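Local coordinates for aminoglycoside N(6')acetyltransferase (Legionella pneumophila subsp. pneumophila, PDB 3F5B), which probably acts as a GNAT-family acyltransferase, transferring an acetyl group to the 6'-amino group of aminoglycosides, at residues S82-S87 with A94-L99; E88-G93 with T127-I132. One frame throughout, in Å; residues are numbered along the deposited sequence.

Contact 1. Residues S82-S87 with A94-L99; sequences SEIEKS and AVTLDL. With CHX (cyclohexane), chain D.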
loop_
_atom_site.group_PDB
_atom_site.type_symbol
_atom_site.label_atom_id
_atom_site.label_comp_id
_atom_site.label_asym_id
_atom_site.label_seq_id
_atom_site.Cartn_x
_atom_site.Cartn_y
_atom_site.Cartn_z
ATOM N N SER A 82 -1.411 6.268 5.285
ATOM C CA SER A 82 -1.596 7.238 6.346
ATOM C C SER A 82 -0.267 7.811 6.723
ATOM O O SER A 82 0.771 7.128 6.638
ATOM C CB SER A 82 -2.253 6.600 7.554
ATOM O OG SER A 82 -1.515 5.461 7.969
ATOM N N GLU A 83 -0.298 9.066 7.155
ATOM C CA GLU A 83 0.930 9.793 7.430
ATOM C C GLU A 83 1.317 9.722 8.885
ATOM O O GLU A 83 0.476 9.584 9.778
ATOM C CB GLU A 83 0.848 11.247 6.955
ATOM C CG GLU A 83 -0.259 12.060 7.599
ATOM C CD GLU A 83 -0.843 13.152 6.683
ATOM O OE1 GLU A 83 -1.786 13.842 7.140
ATOM O OE2 GLU A 83 -0.389 13.309 5.516
ATOM N N ILE A 84 2.620 9.789 9.097
ATOM C CA ILE A 84 3.206 9.797 10.424
ATOM C C ILE A 84 3.882 11.144 10.552
ATOM O O ILE A 84 4.599 11.566 9.647
ATOM C CB ILE A 84 4.229 8.642 10.562
ATOM C CG1 ILE A 84 3.496 7.297 10.472
ATOM C CG2 ILE A 84 5.052 8.762 11.848
ATOM C CD1 ILE A 84 4.278 6.242 9.776
ATOM N N GLU A 85 3.630 11.826 11.664
ATOM C CA GLU A 85 4.216 13.141 11.895
ATOM C C GLU A 85 5.721 13.068 12.133
ATOM O O GLU A 85 6.235 12.059 12.638
ATOM C CB GLU A 85 3.530 13.873 13.061
ATOM C CG GLU A 85 3.388 13.071 14.352
ATOM C CD GLU A 85 2.038 12.382 14.463
ATOM O OE1 GLU A 85 1.762 11.457 13.660
ATOM O OE2 GLU A 85 1.251 12.774 15.358
ATOM N N LYS A 86 6.408 14.148 11.746
ATOM C CA LYS A 86 7.810 14.373 12.078
ATOM C C LYS A 86 7.983 14.117 13.558
ATOM O O LYS A 86 7.145 14.554 14.348
ATOM C CB LYS A 86 8.199 15.825 11.783
ATOM C CG LYS A 86 7.787 16.336 10.405
ATOM C CD LYS A 86 8.681 17.476 9.958
ATOM C CE LYS A 86 8.775 17.529 8.444
ATOM N NZ LYS A 86 9.941 18.336 8.012
ATOM N N SER A 87 9.042 13.391 13.930
ATOM C CA SER A 87 9.377 13.113 15.344
ATOM C C SER A 87 10.381 11.973 15.489
ATOM O O SER A 87 11.247 11.802 14.636
ATOM C CB SER A 87 8.113 12.827 16.186
ATOM O OG SER A 87 7.177 12.022 15.486
ATOM N N ALA A 94 6.851 10.030 7.858
ATOM C CA ALA A 94 6.791 8.801 7.074
ATOM C C ALA A 94 5.359 8.518 6.620
ATOM O O ALA A 94 4.396 8.953 7.262
ATOM C CB ALA A 94 7.331 7.637 7.885
ATOM N N VAL A 95 5.220 7.796 5.511
ATOM C CA VAL A 95 3.902 7.318 5.069
ATOM C C VAL A 95 3.838 5.801 5.239
ATOM O O VAL A 95 4.781 5.090 4.892
ATOM C CB VAL A 95 3.563 7.739 3.602
ATOM C CG1 VAL A 95 4.535 7.143 2.608
ATOM C CG2 VAL A 95 2.145 7.339 3.226
ATOM N N THR A 96 2.736 5.314 5.785
ATOM C CA THR A 96 2.531 3.875 5.931
ATOM C C THR A 96 1.585 3.451 4.812
ATOM O O THR A 96 0.564 4.106 4.593
ATOM C CB THR A 96 1.925 3.511 7.309
ATOM O OG1 THR A 96 2.788 3.998 8.346
ATOM C CG2 THR A 96 1.746 1.970 7.456
ATOM N N LEU A 97 1.954 2.370 4.119
ATOM C CA LEU A 97 1.238 1.855 2.964
ATOM C C LEU A 97 0.642 0.473 3.245
ATOM O O LEU A 97 1.292 -0.405 3.832
ATOM C CB LEU A 97 2.190 1.767 1.754
ATOM C CG LEU A 97 1.672 1.262 0.416
ATOM C CD1 LEU A 97 0.527 2.195 -0.122
ATOM C CD2 LEU A 97 2.873 1.190 -0.548
ATOM N N ASP A 98 -0.610 0.298 2.831
ATOM C CA ASP A 98 -1.220 -1.020 2.725
ATOM C C ASP A 98 -1.672 -1.171 1.303
ATOM O O ASP A 98 -2.264 -0.231 0.745
ATOM C CB ASP A 98 -2.476 -1.078 3.542
ATOM C CG ASP A 98 -2.261 -1.651 4.887
ATOM O OD1 ASP A 98 -2.550 -2.868 5.035
ATOM O OD2 ASP A 98 -1.845 -0.885 5.790
ATOM N N LEU A 99 -1.455 -2.348 0.722
ATOM C CA LEU A 99 -1.909 -2.546 -0.651
ATOM C C LEU A 99 -2.469 -3.936 -0.899
ATOM O O LEU A 99 -2.047 -4.920 -0.260
ATOM C CB LEU A 99 -0.805 -2.193 -1.649
ATOM C CG LEU A 99 0.432 -3.076 -1.658
ATOM C CD1 LEU A 99 0.321 -4.082 -2.804
ATOM C CD2 LEU A 99 1.728 -2.262 -1.817
HETATM C C1 CHX D . -1.470 -7.110 3.681
HETATM C C2 CHX D . -1.755 -6.140 2.530
HETATM C C3 CHX D . -1.151 -4.756 2.796
HETATM C C4 CHX D . 0.382 -4.814 2.831
HETATM C C5 CHX D . 0.919 -6.151 3.377
HETATM C C6 CHX D . -0.068 -6.903 4.290
#

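Contact 2. Residues E88-G93 with T127-I132; sequences EEYPDG and TKIVLI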
loop_
_atom_site.group_PDB
_atom_site.type_symbol
_atom_site.label_atom_id
_atom_site.label_comp_id
_atom_site.label_asym_id
_atom_site.label_seq_id
_atom_site.Cartn_x
_atom_site.Cartn_y
_atom_site.Cartn_z
ATOM N N GLU A 88 10.270 11.242 16.602
ATOM C CA GLU A 88 10.933 9.951 16.852
ATOM C C GLU A 88 12.088 9.593 15.923
ATOM O O GLU A 88 13.040 10.368 15.765
ATOM C CB GLU A 88 9.895 8.810 16.850
ATOM C CG GLU A 88 9.428 8.337 18.242
ATOM C CD GLU A 88 8.260 9.149 18.819
ATOM O OE1 GLU A 88 8.474 10.315 19.230
ATOM O OE2 GLU A 88 7.128 8.607 18.878
ATOM N N GLU A 89 12.000 8.404 15.329
ATOM C CA GLU A 89 12.986 7.921 14.363
ATOM C C GLU A 89 12.677 8.473 12.984
ATOM O O GLU A 89 13.450 8.280 12.038
ATOM C CB GLU A 89 12.990 6.392 14.323
ATOM C CG GLU A 89 11.595 5.802 14.369
ATOM C CD GLU A 89 11.570 4.295 14.534
ATOM O OE1 GLU A 89 12.388 3.594 13.890
ATOM O OE2 GLU A 89 10.704 3.810 15.303
ATOM N N TYR A 90 11.539 9.160 12.881
ATOM C CA TYR A 90 11.106 9.730 11.621
ATOM C C TYR A 90 11.011 11.228 11.747
ATOM O O TYR A 90 9.933 11.763 11.987
ATOM C CB TYR A 90 9.782 9.109 11.174
ATOM C CG TYR A 90 9.878 7.615 11.082
ATOM C CD1 TYR A 90 10.786 7.016 10.210
ATOM C CD2 TYR A 90 9.085 6.797 11.882
ATOM C CE1 TYR A 90 10.897 5.650 10.130
ATOM C CE2 TYR A 90 9.184 5.420 11.811
ATOM C CZ TYR A 90 10.098 4.856 10.938
ATOM O OH TYR A 90 10.208 3.490 10.856
ATOM N N PRO A 91 12.156 11.915 11.590
ATOM C CA PRO A 91 12.213 13.356 11.804
ATOM C C PRO A 91 11.616 14.119 10.630
ATOM O O PRO A 91 11.229 15.273 10.768
ATOM C CB PRO A 91 13.712 13.634 11.932
ATOM C CG PRO A 91 14.392 12.504 11.236
ATOM C CD PRO A 91 13.419 11.382 11.048
ATOM N N ASP A 92 11.545 13.464 9.481
ATOM C CA ASP A 92 10.911 14.040 8.312
ATOM C C ASP A 92 9.543 13.386 8.141
ATOM O O ASP A 92 8.826 13.656 7.175
ATOM C CB ASP A 92 11.796 13.833 7.082
ATOM C CG ASP A 92 13.241 14.237 7.334
ATOM O OD1 ASP A 92 13.652 15.290 6.810
ATOM O OD2 ASP A 92 13.953 13.518 8.073
ATOM N N GLY A 93 9.184 12.544 9.108
ATOM C CA GLY A 93 7.923 11.820 9.078
ATOM C C GLY A 93 8.009 10.547 8.242
ATOM O O GLY A 93 9.105 10.037 7.948
ATOM N N THR A 127 7.880 12.698 -0.210
ATOM C CA THR A 127 7.974 12.005 1.064
ATOM C C THR A 127 9.359 11.350 1.210
ATOM O O THR A 127 9.984 10.982 0.213
ATOM C CB THR A 127 6.812 10.990 1.141
ATOM O OG1 THR A 127 5.582 11.715 1.153
ATOM C CG2 THR A 127 6.894 10.104 2.371
ATOM N N LYS A 128 9.852 11.223 2.436
ATOM C CA LYS A 128 11.184 10.636 2.651
ATOM C C LYS A 128 11.178 9.117 2.769
ATOM O O LYS A 128 12.043 8.440 2.245
ATOM C CB LYS A 128 11.845 11.243 3.896
ATOM C CG LYS A 128 12.777 12.407 3.610
ATOM C CD LYS A 128 12.065 13.563 2.904
ATOM C CE LYS A 128 12.937 14.140 1.792
ATOM N NZ LYS A 128 13.036 13.171 0.646
ATOM N N ILE A 129 10.181 8.587 3.461
ATOM C CA ILE A 129 10.199 7.206 3.953
ATOM C C ILE A 129 8.819 6.611 3.761
ATOM O O ILE A 129 7.830 7.275 4.073
ATOM C CB ILE A 129 10.555 7.199 5.489
ATOM C CG1 ILE A 129 11.906 7.888 5.737
ATOM C CG2 ILE A 129 10.499 5.769 6.102
ATOM C CD1 ILE A 129 13.085 7.140 5.134
ATOM N N VAL A 130 8.759 5.395 3.203
ATOM C CA VAL A 130 7.526 4.604 3.152
ATOM C C VAL A 130 7.691 3.388 4.058
ATOM O O VAL A 130 8.739 2.743 4.061
ATOM C CB VAL A 130 7.151 4.099 1.701
ATOM C CG1 VAL A 130 5.848 3.257 1.733
ATOM C CG2 VAL A 130 7.006 5.277 0.745
ATOM N N LEU A 131 6.647 3.080 4.820
ATOM C CA LEU A 131 6.640 1.898 5.671
ATOM C C LEU A 131 5.559 0.954 5.202
ATOM O O LEU A 131 4.460 1.388 4.851
ATOM C CB LEU A 131 6.390 2.277 7.129
ATOM C CG LEU A 131 7.375 3.273 7.745
ATOM C CD1 LEU A 131 6.831 3.771 9.080
ATOM C CD2 LEU A 131 8.762 2.647 7.903
ATOM N N ILE A 132 5.887 -0.340 5.207
ATOM C CA ILE A 132 4.922 -1.412 4.952
ATOM C C ILE A 132 5.076 -2.538 5.973
ATOM O O ILE A 132 6.190 -2.808 6.447
ATOM C CB ILE A 132 5.002 -1.911 3.483
ATOM C CG1 ILE A 132 3.704 -2.603 3.081
ATOM C CG2 ILE A 132 6.247 -2.756 3.224
ATOM C CD1 ILE A 132 3.415 -2.509 1.520
#

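Contact 1. Residues S82-S87 with A94-L99
Ala94 O takes the N-H of Ile84 at 2.7 Å, and the CA-H of Glu83 also points at it. This carbonyl belongs to an antiparallel beta hairpin, strands 74-84 and 94-101 of the GNAT fold. The N-H of Ile84 arrives almost in line with the C=O bond. The return bond of this hydrogen-bonded pair, Ala94 N to Ile84 O, is longer at 3.3 Å, and its donor sits 31° out of the carbonyl plane. The hairpin pairing is thus less even toward the loop. Ser82 and Thr96 form the next hydrogen-bonded pair. Thr96 N gives Ser82 O a nearly straight bond of 2.8 Å, and Ser82 N returns one to Thr96 O. Between them, Glu83 and Val95 make the non-hydrogen-bonded pair, their CA atoms 4.5 Å apart.

Ser82, Ile84, Ala94 and Thr96 send their side chains to one face of the sheet. Ile84 CD1 lies 3.9 Å from Ala94 CB. It also comes very near Thr96 OG1, which stands anti to the carbonyl carbon (chi1 -58°). That spacing is tight for carbon and oxygen, and the Ile84 chi2 of 144° is off a staggered value, so the exact place of this methyl is less certain. Val95 lies on the other face, where it touches Phe124.

Farther along strand 94-101, Asp98 and Leu99 border a bound cyclohexane, with Phe100, Ile132, Pro134 and Tyr145 completing the pocket. Asp98 OD1 stands 3.2 Å from cyclohexane C3, and Leu99 O lies 3.1 Å from C2.

Contact 2. Residues E88-G93 with T127-I132
Asp92 and Gly93 pass Lys128 and Ile129 without any backbone hydrogen bond between them, the CA atoms of Asp92 and Lys128 being 6.6 Å apart. The loop that joins strands 74-84 and 94-101 here folds over the start of strand 129-132. Residues Tyr90 to Gly93 make a type I turn, closed by a weak bond from Gly93 N to Tyr90 O. Gly93 leaves it with a positive phi of 84°.

Tyr90 buries more surface here than any other residue. Its CG stands anti to the carbonyl carbon (chi1 -56°), and the CB bond leads toward the strand. The side chains of Tyr90 and Ile129 cross at about a right angle. Ring atom CE1 of Tyr90 touches the branch methyl CG2 of Ile129 at 4.0 Å. Leu131 meets the far end of the ring tip to tip. Leu131 CD2 lies 3.4 Å from Tyr90 OH, while Leu131 CD1 sits 3.9 Å from Tyr90 CZ. Within the loop, Glu89 CG lies over one face of the ring, toward its rim.

At the turn, Asp92 and Lys128 cross obliquely through their aliphatic parts. Asp92 CB is 3.9 Å from Lys128 CG. The lysine chain is bent and leads its amine away, leaving Lys128 NZ 6.5 Å from Asp92 OD1. A long, weak ion pair joins that amine to Glu173 in helix 172-178.

The Tyr90 hydroxyl is hydrogen-bonded to Lys167 NZ on strand 164-171. The contact is held by van der Waals packing of methyls, a ring and aliphatic chain segments, with no hydrogen bond or salt bridge across it. The polar end of Tyr90 is satisfied by the strand beyond, and opposite charges at Asp92 and Lys128 would add at most a weak attraction.

Overall arrangement
Strand 74-84 ends in 82-87, and the chain loops through 88-93 before returning as 94-99. Contact 1 closes this hairpin loop. The chain then runs through helix 109-123 to 127-132, where contact 2 brings the strand back to the hairpin loop. The two contacts cross along the sequence, because their segments alternate. They are joined directly, since Val95 O with Leu131 N and Leu97 N with Leu131 O are probable hydrogen bonds between the parallel strands 94-101 and 129-132. Together they tie three neighbouring strands and the hairpin loop. In GNAT enzymes the splayed fourth and fifth strands usually receive acetyl-CoA, and cyclohexane sits beside both here.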